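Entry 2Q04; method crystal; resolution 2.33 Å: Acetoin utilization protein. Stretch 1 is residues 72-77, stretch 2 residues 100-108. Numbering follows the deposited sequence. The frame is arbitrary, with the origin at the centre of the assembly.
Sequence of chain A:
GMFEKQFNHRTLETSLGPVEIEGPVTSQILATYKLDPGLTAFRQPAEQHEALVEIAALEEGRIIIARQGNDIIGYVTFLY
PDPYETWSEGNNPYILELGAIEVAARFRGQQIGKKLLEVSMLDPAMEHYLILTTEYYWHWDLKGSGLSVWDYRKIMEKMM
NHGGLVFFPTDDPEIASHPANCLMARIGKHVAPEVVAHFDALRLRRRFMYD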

# COMPACT_ATOMS: atom_id res chain seq x y z
N ILE A 72 16.56 -1.82 -4.43
CA ILE A 72 15.28 -1.47 -3.79
C ILE A 72 15.16 -2.22 -2.46
O ILE A 72 15.06 -3.45 -2.45
CB ILE A 72 14.07 -1.85 -4.67
CG1 ILE A 72 14.17 -1.19 -6.04
CG2 ILE A 72 12.79 -1.44 -3.99
CD1 ILE A 72 13.17 -1.73 -7.05
N ILE A 73 15.16 -1.48 -1.36
CA ILE A 73 15.09 -2.10 -0.02
C ILE A 73 13.71 -1.90 0.61
O ILE A 73 13.48 -2.27 1.75
CB ILE A 73 16.23 -1.55 0.95
CG1 ILE A 73 16.10 -0.04 1.18
CG2 ILE A 73 17.58 -1.85 0.37
CD1 ILE A 73 15.13 0.34 2.28
N GLY A 74 12.79 -1.36 -0.17
CA GLY A 74 11.44 -1.16 0.27
C GLY A 74 10.60 -0.58 -0.84
O GLY A 74 11.12 0.02 -1.78
N TYR A 75 9.29 -0.74 -0.74
CA TYR A 75 8.38 -0.23 -1.74
C TYR A 75 6.96 -0.12 -1.20
O TYR A 75 6.63 -0.70 -0.17
CB TYR A 75 8.37 -1.13 -2.97
CG TYR A 75 7.87 -2.53 -2.69
CD1 TYR A 75 6.50 -2.81 -2.66
CD2 TYR A 75 8.76 -3.58 -2.46
CE1 TYR A 75 6.04 -4.10 -2.40
CE2 TYR A 75 8.31 -4.87 -2.20
CZ TYR A 75 6.94 -5.12 -2.17
OH TYR A 75 6.48 -6.39 -1.92
N VAL A 76 6.13 0.63 -1.92
CA VAL A 76 4.73 0.69 -1.65
C VAL A 76 4.01 0.80 -2.98
O VAL A 76 4.44 1.56 -3.86
CB VAL A 76 4.36 1.88 -0.71
CG1 VAL A 76 4.73 3.21 -1.35
CG2 VAL A 76 2.88 1.84 -0.37
N THR A 77 2.93 0.01 -3.16
CA THR A 77 2.25 -0.11 -4.46
C THR A 77 0.84 0.46 -4.43
O THR A 77 0.17 0.42 -3.41
CB THR A 77 2.15 -1.57 -4.92
OG1 THR A 77 1.16 -2.25 -4.15
CG2 THR A 77 3.49 -2.27 -4.78
N ALA A 100 0.36 -3.11 -1.49
CA ALA A 100 1.24 -3.59 -0.45
C ALA A 100 2.34 -2.58 -0.13
O ALA A 100 2.54 -1.59 -0.84
CB ALA A 100 1.86 -4.92 -0.87
N ILE A 101 3.02 -2.82 0.99
CA ILE A 101 4.13 -2.00 1.43
C ILE A 101 5.08 -2.90 2.19
O ILE A 101 4.70 -3.54 3.15
CB ILE A 101 3.65 -0.85 2.35
CG1 ILE A 101 4.81 0.07 2.73
CG2 ILE A 101 2.99 -1.38 3.59
CD1 ILE A 101 4.37 1.34 3.40
N GLU A 102 6.29 -3.02 1.68
CA GLU A 102 7.26 -3.93 2.26
C GLU A 102 8.63 -3.27 2.39
O GLU A 102 9.00 -2.46 1.57
CB GLU A 102 7.34 -5.21 1.41
CG GLU A 102 8.01 -6.38 2.12
CD GLU A 102 8.01 -7.67 1.28
OE1 GLU A 102 7.41 -7.67 0.17
OE2 GLU A 102 8.62 -8.67 1.74
N VAL A 103 9.34 -3.62 3.45
CA VAL A 103 10.65 -3.04 3.74
C VAL A 103 11.56 -4.11 4.32
O VAL A 103 11.18 -4.80 5.26
CB VAL A 103 10.53 -1.89 4.77
CG1 VAL A 103 11.92 -1.36 5.15
CG2 VAL A 103 9.63 -0.77 4.23
N ALA A 104 12.76 -4.25 3.76
CA ALA A 104 13.72 -5.25 4.24
C ALA A 104 13.87 -5.18 5.76
O ALA A 104 13.91 -4.10 6.33
CB ALA A 104 15.08 -5.05 3.57
N ALA A 105 13.97 -6.35 6.39
CA ALA A 105 14.00 -6.46 7.86
C ALA A 105 15.09 -5.60 8.53
O ALA A 105 14.85 -4.98 9.56
CB ALA A 105 14.16 -7.93 8.26
N ARG A 106 16.29 -5.58 7.94
CA ARG A 106 17.42 -4.84 8.53
C ARG A 106 17.18 -3.32 8.53
O ARG A 106 17.88 -2.58 9.23
CB ARG A 106 18.73 -5.17 7.80
CG ARG A 106 18.84 -4.59 6.40
CD ARG A 106 20.24 -4.87 5.81
NE ARG A 106 20.45 -4.18 4.53
CZ ARG A 106 19.96 -4.59 3.36
NH1 ARG A 106 19.20 -5.68 3.29
NH2 ARG A 106 20.22 -3.89 2.25
N PHE A 107 16.20 -2.86 7.73
CA PHE A 107 15.85 -1.43 7.67
C PHE A 107 14.63 -1.08 8.56
O PHE A 107 14.17 0.06 8.58
CB PHE A 107 15.56 -1.01 6.23
CG PHE A 107 16.79 -0.73 5.43
CD1 PHE A 107 17.40 0.52 5.50
CD2 PHE A 107 17.35 -1.70 4.64
CE1 PHE A 107 18.55 0.78 4.77
CE2 PHE A 107 18.50 -1.44 3.91
CZ PHE A 107 19.10 -0.20 3.98
N ARG A 108 14.14 -2.06 9.30
CA ARG A 108 13.00 -1.85 10.17
C ARG A 108 13.38 -0.90 11.30
O ARG A 108 14.51 -0.92 11.78
CB ARG A 108 12.50 -3.18 10.75

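Residues 100-103 of the acetoin utilization protein run antiparallel to strand 72-77, the N-to-C directions 167° apart and the axes 4.7 Å apart at closest approach; the 3-10 segment 105-107 follows the strand and carries Phe107 onto Ile73. Ala100 is tied to Thr77 through both its N and its O. Ala100 O accepts a hydrogen bond from Thr77 N at 2.8 Å, while Ala100 N donates to the side-chain hydroxyl, Thr77 OG1, at 2.9 Å. With chi1 at 74° (p), OG1 takes the role of acceptor that the carbonyl of Thr77 would have in a regular pair; Thr77 O is 4.0 Å from Ala100 N. Ala100 O also lies 3.3 Å from Val76 CA, a CA-H...O contact that supplements the amide bond.

Ile101 faces Val76 as a non-hydrogen-bonded pair, and the two CA atoms are correspondingly close, 4.1 Å apart. Ile101 CA approaches Tyr75 O at 3.2 Å, and on the face that both side chains share, Val76 CG2 packs against Ile101 CB at 3.9 Å.

Glu102 and Tyr75 form the hydrogen-bonded pair between the two non-hydrogen-bonded ones. Each amide serves the other residue's carbonyl: Tyr75 N donates to Glu102 O at 2.9 Å, and Glu102 N to Tyr75 O at 3.0 Å. The two carbonyl oxygens, Tyr75 O and Glu102 O, come within 3.4 Å of each other, but both are acceptors and no bond joins them. Both side chains leave on the same face of the sheet, opposite to that of Val76 and Ile101. The p rotamer of Tyr75 swings its ring back across the neighbouring strand, so that Glu102 O lies over one ring face and the phenol reaches the extended glutamate (chi1 and chi2 both t). Tyr75 OH donates to Glu102 OE1 at 2.6 Å, a short contact but a weak hydrogen bond.

Val103 pairs with Gly74, again without direct hydrogen bonds, at a CA-CA distance of 4.0 Å. Glycine leaves the strands room here: an ideal CB on Gly74 would sit tightly, 3.3 Å from both Glu102 O and Val103 CG2. Gly74 CA makes a 3.1 Å CA-H...O contact with Glu102 O, and Val103 CA makes a longer one, 3.5 Å, with Ile73 O.

Ala104, already past the strand, extends the ladder by one rung. Ala104 N donates to Ile73 O at 2.9 Å in a nearly linear bond (170°). Ala105 points away and makes no contact, but the turn that opens at Ala104 is closed by Phe107 N donating to Ala104 O at 3.0 Å.

That turn brings two side chains to Ile73. The end of Arg106 comes back so that NH2 lies 3.8 Å from Ile73 CG2. Phe107 receives Ile73 over its ring face: CD1 of Ile73 stands 3.8 Å from the centroid of the Phe107 ring, 14° off the normal, a CH-pi contact, while Ile73 CG2 touches Phe107 CE2 at 3.7 Å.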